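Local coordinates for adenylosuccinate lyase (Francisella tularensis subsp. tularensis SCHU S4, PDB 4EEI), which probably catalyses the cleavage of adenylosuccinate to AMP and fumarate, and of the related succinyl-aminoimidazole carboxamide ribotide, in purine nucleotide biosynthesis, at residues B[108-113]-B[166-171]. Residues are numbered along the deposited sequence; the frame is centred on the assembly and turned at random.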
ATOM      1  N   ASP B 108     -24.813   7.941  -7.550  1.00 21.91           N
ATOM      2  CA  ASP B 108     -24.843   9.098  -8.426  1.00 21.52           C
ATOM      3  C   ASP B 108     -23.445   9.478  -8.902  1.00 21.57           C
ATOM      4  O   ASP B 108     -23.272   9.995 -10.009  1.00 21.70           O
ATOM      5  CB  ASP B 108     -25.562  10.259  -7.737  1.00 22.67           C
ATOM      6  CG  ASP B 108     -27.037   9.959  -7.500  1.00 33.45           C
ATOM      7  OD1 ASP B 108     -27.601   9.133  -8.254  1.00 30.01           O
ATOM      8  OD2 ASP B 108     -27.624  10.543  -6.560  1.00 34.67           O
ATOM      9  N   SER B 109     -22.453   9.200  -8.069  1.00 19.63           N
ATOM     10  CA  SER B 109     -21.066   9.441  -8.435  1.00 21.52           C
ATOM     11  C   SER B 109     -20.635   8.456  -9.522  1.00 21.63           C
ATOM     12  O   SER B 109     -19.962   8.829 -10.481  1.00 21.46           O
ATOM     13  CB  SER B 109     -20.182   9.283  -7.194  1.00 20.61           C
ATOM     14  OG  SER B 109     -20.454  10.307  -6.258  1.00 22.79           O
ATOM     15  N   MET B 110     -21.021   7.193  -9.361  1.00 19.51           N
ATOM     16  CA  MET B 110     -20.713   6.168 -10.359  1.00 18.92           C
ATOM     17  C   MET B 110     -21.255   6.496 -11.738  1.00 20.30           C
ATOM     18  O   MET B 110     -20.626   6.170 -12.752  1.00 22.88           O
ATOM     19  CB  MET B 110     -21.252   4.804  -9.924  1.00 18.41           C
ATOM     20  CG  MET B 110     -20.428   4.132  -8.866  1.00 24.73           C
ATOM     21  SD  MET B 110     -20.988   2.431  -8.628  1.00 29.27           S
ATOM     22  CE  MET B 110     -20.510   1.683 -10.189  1.00 21.15           C
ATOM     23  N   SER B 111     -22.427   7.122 -11.780  1.00 21.29           N
ATOM     24  CA  SER B 111     -23.040   7.474 -13.050  1.00 24.52           C
ATOM     25  C   SER B 111     -22.117   8.376 -13.855  1.00 25.89           C
ATOM     26  O   SER B 111     -22.007   8.237 -15.074  1.00 22.31           O
ATOM     27  CB  SER B 111     -24.387   8.165 -12.819  1.00 28.82           C
ATOM     28  OG  SER B 111     -25.289   7.260 -12.211  1.00 32.84           O
ATOM     29  N   TYR B 112     -21.449   9.297 -13.167  1.00 22.39           N
ATOM     30  CA  TYR B 112     -20.528  10.218 -13.835  1.00 22.79           C
ATOM     31  C   TYR B 112     -19.232   9.512 -14.246  1.00 22.11           C
ATOM     32  O   TYR B 112     -18.703   9.760 -15.332  1.00 24.33           O
ATOM     33  CB  TYR B 112     -20.205  11.423 -12.941  1.00 16.95           C
ATOM     34  CG  TYR B 112     -21.292  12.475 -12.877  1.00 25.32           C
ATOM     35  CD1 TYR B 112     -21.505  13.355 -13.939  1.00 26.92           C
ATOM     36  CD2 TYR B 112     -22.091  12.608 -11.753  1.00 26.34           C
ATOM     37  CE1 TYR B 112     -22.502  14.325 -13.886  1.00 31.79           C
ATOM     38  CE2 TYR B 112     -23.087  13.579 -11.689  1.00 25.36           C
ATOM     39  CZ  TYR B 112     -23.285  14.430 -12.756  1.00 32.59           C
ATOM     40  OH  TYR B 112     -24.274  15.389 -12.679  1.00 30.01           O
ATOM     41  N   VAL B 113     -18.718   8.653 -13.375  1.00 19.78           N
ATOM     42  CA  VAL B 113     -17.492   7.913 -13.676  1.00 21.22           C
ATOM     43  C   VAL B 113     -17.703   7.036 -14.899  1.00 22.33           C
ATOM     44  O   VAL B 113     -16.867   7.001 -15.796  1.00 21.23           O
ATOM     45  CB  VAL B 113     -17.086   7.036 -12.500  1.00 19.68           C
ATOM     46  CG1 VAL B 113     -15.843   6.198 -12.852  1.00 17.10           C
ATOM     47  CG2 VAL B 113     -16.819   7.907 -11.274  1.00 19.99           C
ATOM     48  N   LYS B 166     -16.577  -2.699 -18.176  1.00 21.53           N
ATOM     49  CA  LYS B 166     -17.447  -3.826 -17.873  1.00 22.82           C
ATOM     50  C   LYS B 166     -17.492  -4.121 -16.367  1.00 20.51           C
ATOM     51  O   LYS B 166     -18.563  -4.396 -15.831  1.00 20.38           O
ATOM     52  CB  LYS B 166     -17.052  -5.081 -18.661  1.00 25.27           C
ATOM     53  CG  LYS B 166     -18.003  -6.258 -18.431  1.00 29.44           C
ATOM     54  CD  LYS B 166     -17.498  -7.523 -19.107  1.00 37.58           C
ATOM     55  CE  LYS B 166     -18.375  -8.737 -18.770  1.00 43.67           C
ATOM     56  NZ  LYS B 166     -18.258  -9.194 -17.343  1.00 44.96           N
ATOM     57  N   ASP B 167     -16.344  -4.067 -15.690  1.00 19.26           N
ATOM     58  CA  ASP B 167     -16.312  -4.257 -14.230  1.00 22.06           C
ATOM     59  C   ASP B 167     -17.256  -3.262 -13.548  1.00 20.16           C
ATOM     60  O   ASP B 167     -18.010  -3.632 -12.645  1.00 20.41           O
ATOM     61  CB  ASP B 167     -14.898  -4.034 -13.660  1.00 24.15           C
ATOM     62  CG  ASP B 167     -13.895  -5.104 -14.082  1.00 31.70           C
ATOM     63  OD1 ASP B 167     -14.326  -6.195 -14.516  1.00 28.96           O
ATOM     64  OD2 ASP B 167     -12.662  -4.847 -13.955  1.00 32.98           O
ATOM     65  N   LEU B 168     -17.202  -1.999 -13.964  1.00 17.33           N
ATOM     66  CA  LEU B 168     -18.013  -0.954 -13.330  1.00 19.13           C
ATOM     67  C   LEU B 168     -19.503  -1.124 -13.619  1.00 20.43           C
ATOM     68  O   LEU B 168     -20.350  -0.946 -12.729  1.00 20.03           O
ATOM     69  CB  LEU B 168     -17.558   0.449 -13.753  1.00 18.47           C
ATOM     70  CG  LEU B 168     -16.325   1.051 -13.096  1.00 20.50           C
ATOM     71  CD1 LEU B 168     -16.155   2.495 -13.527  1.00 24.75           C
ATOM     72  CD2 LEU B 168     -16.430   0.964 -11.581  1.00 22.07           C
ATOM     73  N   LYS B 169     -19.830  -1.461 -14.863  1.00 18.59           N
ATOM     74  CA  LYS B 169     -21.224  -1.674 -15.222  1.00 20.12           C
ATOM     75  C   LYS B 169     -21.773  -2.910 -14.492  1.00 21.42           C
ATOM     76  O   LYS B 169     -22.950  -2.946 -14.117  1.00 23.04           O
ATOM     77  CB  LYS B 169     -21.384  -1.791 -16.741  1.00 18.74           C
ATOM     78  CG  LYS B 169     -21.233  -0.446 -17.477  1.00 21.54           C
ATOM     79  CD  LYS B 169     -21.495  -0.597 -18.973  1.00 29.90           C
ATOM     80  CE  LYS B 169     -21.646   0.763 -19.646  1.00 37.08           C
ATOM     81  NZ  LYS B 169     -21.778   0.681 -21.129  1.00 39.51           N
ATOM     82  N   ASP B 170     -20.925  -3.913 -14.283  1.00 21.07           N
ATOM     83  CA  ASP B 170     -21.322  -5.076 -13.489  1.00 23.27           C
ATOM     84  C   ASP B 170     -21.628  -4.661 -12.055  1.00 22.63           C
ATOM     85  O   ASP B 170     -22.608  -5.109 -11.460  1.00 24.99           O
ATOM     86  CB  ASP B 170     -20.230  -6.151 -13.480  1.00 26.62           C
ATOM     87  CG  ASP B 170     -20.167  -6.940 -14.781  1.00 36.70           C
ATOM     88  OD1 ASP B 170     -21.148  -6.898 -15.555  1.00 38.82           O
ATOM     89  OD2 ASP B 170     -19.132  -7.608 -15.019  1.00 38.04           O
ATOM     90  N   PHE B 171     -20.778  -3.816 -11.492  1.00 19.54           N
ATOM     91  CA  PHE B 171     -20.976  -3.370 -10.114  1.00 21.59           C
ATOM     92  C   PHE B 171     -22.220  -2.507 -10.048  1.00 24.90           C
ATOM     93  O   PHE B 171     -22.972  -2.559  -9.082  1.00 27.52           O
ATOM     94  CB  PHE B 171     -19.784  -2.568  -9.626  1.00 19.78           C
ATOM     95  CG  PHE B 171     -19.819  -2.272  -8.151  1.00 22.94           C
ATOM     96  CD1 PHE B 171     -20.396  -1.104  -7.671  1.00 23.11           C
ATOM     97  CD2 PHE B 171     -19.275  -3.164  -7.249  1.00 20.67           C
ATOM     98  CE1 PHE B 171     -20.424  -0.836  -6.292  1.00 21.18           C
ATOM     99  CE2 PHE B 171     -19.301  -2.909  -5.872  1.00 21.44           C
ATOM    100  CZ  PHE B 171     -19.877  -1.747  -5.394  1.00 18.70           C
TER
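M110 reaches across to F171 and L168 in a worked example of how antiparallel helices kept well apart can still be bridged largely by one long side chain. The helices, 94-131 and 151-173, belong to the long helical bundle characteristic of the fumarase/aspartase (lyase 1) superfamily. The axes of segments 108-113 and 166-171 approach to 10.9 Å at 154°, close to antiparallel, and M110 faces L168 with CA atoms 8.2 Å apart. From CB, which points toward the other helix, the M110 chain leaves with CG anti to its own carbonyl carbon and runs straight on to SD, which meets the F171 ring. There SD sits 3.7 Å from F171 CD1, with F171 CE1 slightly farther off, and 4.9 Å from the ring centroid. At 76° from the ring normal the sulfur lies at the ring edge, near its plane, a Met-aromatic contact in its edge form. The bend at chi3 (68°) then turns the methyl away from the line of the chain, toward L168, so that CE lies between F171 CD1 and the backbone oxygen of L168. One side chain thus touches an aromatic edge and a helix carbonyl together. Beside it, the V113 and L168 side chains cross at about a right angle. All four residues are buried, and the layer continues into other helices of the bundle: L168 also packs on L222, I225 and I229 of helix 217-244, while V113 packs on M320 and V321 of helix 304-333. Next to L168, D167 forms a salt bridge with K221 of a second subunit, so the apolar seam runs close to a subunit interface. The V113–L168 contact itself is methyl against methyl, V113 CG1 to L168 CD1 at 3.8 Å.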